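Local atomic coordinates of RBSTP2229 gene product (Geobacillus stearothermophilus, PDB entry 1T6A), a protein that is of unknown function but belongs to the DUF1885 family and combines a long helix near the N terminus with antiparallel strands and a second helix. Residues Leu37-Ala40 against Tyr41-Ala45. Sequence-based numbering, arbitrary orientation.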
ATOM      1  N   LEU A  37     -10.172  -1.108   6.052  1.00 30.73           N
ATOM      2  CA  LEU A  37     -10.005  -1.518   4.664  1.00 31.43           C
ATOM      3  C   LEU A  37      -8.777  -0.843   4.048  1.00 31.32           C
ATOM      4  O   LEU A  37      -8.090  -1.462   3.253  1.00 31.26           O
ATOM      5  CB  LEU A  37     -11.239  -1.225   3.812  1.00 32.10           C
ATOM      6  CG  LEU A  37     -12.536  -1.924   4.235  1.00 34.56           C
ATOM      7  CD1 LEU A  37     -13.751  -1.177   3.668  1.00 36.76           C
ATOM      8  CD2 LEU A  37     -12.564  -3.395   3.804  1.00 36.73           C
ATOM      9  N   GLY A  38      -8.522   0.409   4.419  1.00 31.18           N
ATOM     10  CA  GLY A  38      -7.404   1.170   3.897  1.00 31.73           C
ATOM     11  C   GLY A  38      -6.086   0.587   4.382  1.00 31.92           C
ATOM     12  O   GLY A  38      -5.145   0.404   3.600  1.00 31.38           O
ATOM     13  N   TRP A  39      -6.029   0.307   5.683  1.00 31.86           N
ATOM     14  CA  TRP A  39      -4.898  -0.370   6.292  1.00 32.27           C
ATOM     15  C   TRP A  39      -4.631  -1.726   5.628  1.00 32.21           C
ATOM     16  O   TRP A  39      -3.484  -2.077   5.401  1.00 32.62           O
ATOM     17  CB  TRP A  39      -5.131  -0.537   7.796  1.00 32.79           C
ATOM     18  CG  TRP A  39      -4.079  -1.349   8.489  1.00 31.96           C
ATOM     19  CD1 TRP A  39      -2.888  -0.897   9.002  1.00 32.19           C
ATOM     20  CD2 TRP A  39      -4.107  -2.757   8.725  1.00 30.40           C
ATOM     21  NE1 TRP A  39      -2.188  -1.946   9.550  1.00 30.41           N
ATOM     22  CE2 TRP A  39      -2.915  -3.097   9.389  1.00 30.97           C
ATOM     23  CE3 TRP A  39      -5.029  -3.769   8.442  1.00 30.99           C
ATOM     24  CZ2 TRP A  39      -2.619  -4.409   9.779  1.00 33.28           C
ATOM     25  CZ3 TRP A  39      -4.743  -5.067   8.840  1.00 33.53           C
ATOM     26  CH2 TRP A  39      -3.547  -5.373   9.502  1.00 33.40           C
ATOM     27  N   ALA A  40      -5.675  -2.461   5.293  1.00 31.21           N
ATOM     28  CA  ALA A  40      -5.523  -3.724   4.586  1.00 31.36           C
ATOM     29  C   ALA A  40      -4.880  -3.510   3.210  1.00 31.52           C
ATOM     30  O   ALA A  40      -4.056  -4.322   2.780  1.00 31.71           O
ATOM     31  CB  ALA A  40      -6.846  -4.414   4.414  1.00 31.03           C
ATOM     32  N   TYR A  41      -5.280  -2.439   2.530  1.00 30.95           N
ATOM     33  CA  TYR A  41      -4.692  -2.063   1.256  1.00 30.79           C
ATOM     34  C   TYR A  41      -3.197  -1.747   1.423  1.00 30.12           C
ATOM     35  O   TYR A  41      -2.410  -2.220   0.647  1.00 29.58           O
ATOM     36  CB  TYR A  41      -5.418  -0.863   0.617  1.00 31.06           C
ATOM     37  CG  TYR A  41      -4.687  -0.329  -0.594  1.00 30.32           C
ATOM     38  CD1 TYR A  41      -4.776  -0.974  -1.816  1.00 33.26           C
ATOM     39  CD2 TYR A  41      -3.883   0.798  -0.498  1.00 31.33           C
ATOM     40  CE1 TYR A  41      -4.075  -0.498  -2.940  1.00 34.96           C
ATOM     41  CE2 TYR A  41      -3.176   1.280  -1.595  1.00 33.05           C
ATOM     42  CZ  TYR A  41      -3.270   0.624  -2.809  1.00 34.44           C
ATOM     43  OH  TYR A  41      -2.583   1.104  -3.894  1.00 37.20           O
ATOM     44  N   GLU A  42      -2.841  -0.962   2.436  1.00 30.22           N
ATOM     45  CA  GLU A  42      -1.451  -0.598   2.731  1.00 30.62           C
ATOM     46  C   GLU A  42      -0.539  -1.786   2.926  1.00 30.76           C
ATOM     47  O   GLU A  42       0.597  -1.795   2.414  1.00 30.35           O
ATOM     48  CB  GLU A  42      -1.346   0.228   4.003  1.00 30.89           C
ATOM     49  CG  GLU A  42      -1.787   1.663   3.882  1.00 31.98           C
ATOM     50  CD  GLU A  42      -1.886   2.329   5.248  1.00 35.59           C
ATOM     51  OE1 GLU A  42      -0.837   2.452   5.924  1.00 37.66           O
ATOM     52  OE2 GLU A  42      -3.010   2.743   5.641  1.00 36.19           O
ATOM     53  N   GLN A  43      -1.027  -2.762   3.695  1.00 30.06           N
ATOM     54  CA  GLN A  43      -0.262  -3.946   4.033  1.00 30.09           C
ATOM     55  C   GLN A  43      -0.037  -4.837   2.811  1.00 29.54           C
ATOM     56  O   GLN A  43       1.064  -5.380   2.629  1.00 30.18           O
ATOM     57  CB  GLN A  43      -0.958  -4.742   5.150  1.00 30.23           C
ATOM     58  CG  GLN A  43      -1.170  -3.996   6.466  1.00 32.22           C
ATOM     59  CD  GLN A  43       0.027  -3.170   6.911  1.00 36.88           C
ATOM     60  OE1 GLN A  43       1.117  -3.698   7.087  1.00 40.23           O
ATOM     61  NE2 GLN A  43      -0.177  -1.868   7.090  1.00 39.35           N
ATOM     62  N   ALA A  44      -1.065  -4.976   1.979  1.00 28.57           N
ATOM     63  CA  ALA A  44      -0.994  -5.787   0.756  1.00 28.33           C
ATOM     64  C   ALA A  44      -0.146  -5.126  -0.333  1.00 28.04           C
ATOM     65  O   ALA A  44       0.474  -5.803  -1.152  1.00 27.56           O
ATOM     66  CB  ALA A  44      -2.389  -6.023   0.205  1.00 28.47           C
ATOM     67  N   ALA A  45      -0.171  -3.799  -0.363  1.00 27.74           N
ATOM     68  CA  ALA A  45       0.507  -3.037  -1.401  1.00 28.50           C
ATOM     69  C   ALA A  45       2.028  -2.956  -1.139  1.00 28.79           C
ATOM     70  O   ALA A  45       2.788  -2.713  -2.059  1.00 29.52           O
ATOM     71  CB  ALA A  45      -0.083  -1.649  -1.489  1.00 28.47           C
TER
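Y41 N, E42 N, Q43 N and A44 N each donate to the carbonyl oxygen four residues earlier, on L37, G38, W39 and A40, which defines these nine residues as regular alpha-helix. The E42 N to G38 O bond, at 2.9 Å, is the shortest of the four. A fifth bond, from A45 N to Y41 O, carries the pattern to the C-terminal end of helix 16-45, just ahead of strand 48-53.

Among side chains, the i/i+4 pair W39 and Q43 dominates. The indole CG stands anti to the backbone N, while the glutamine chain bends at chi2 (-43°) and folds back over the indole. Q43 CG sits 3.8 Å from the centroid of the six-membered ring and 21° off its normal, a CH-pi contact. The amide follows the same face, tilted 23° from the ring plane, and brings NE2 within 3.2 Å of W39 NE1. Both atoms are donors, so no hydrogen bond joins them. On the helix side next to this pair, E42 keeps an extended chain, its OE2 3.7 Å from W39 CA.

Every touching residue is exposed or partly exposed. Between these two segments the four i to i+4 backbone bonds supply the directional polar links, with no side-chain hydrogen bond among them, whereas W39 and Q43 associate on the helix surface through the CH-pi contact from Q43 CG, with the amide lying over the same indole face.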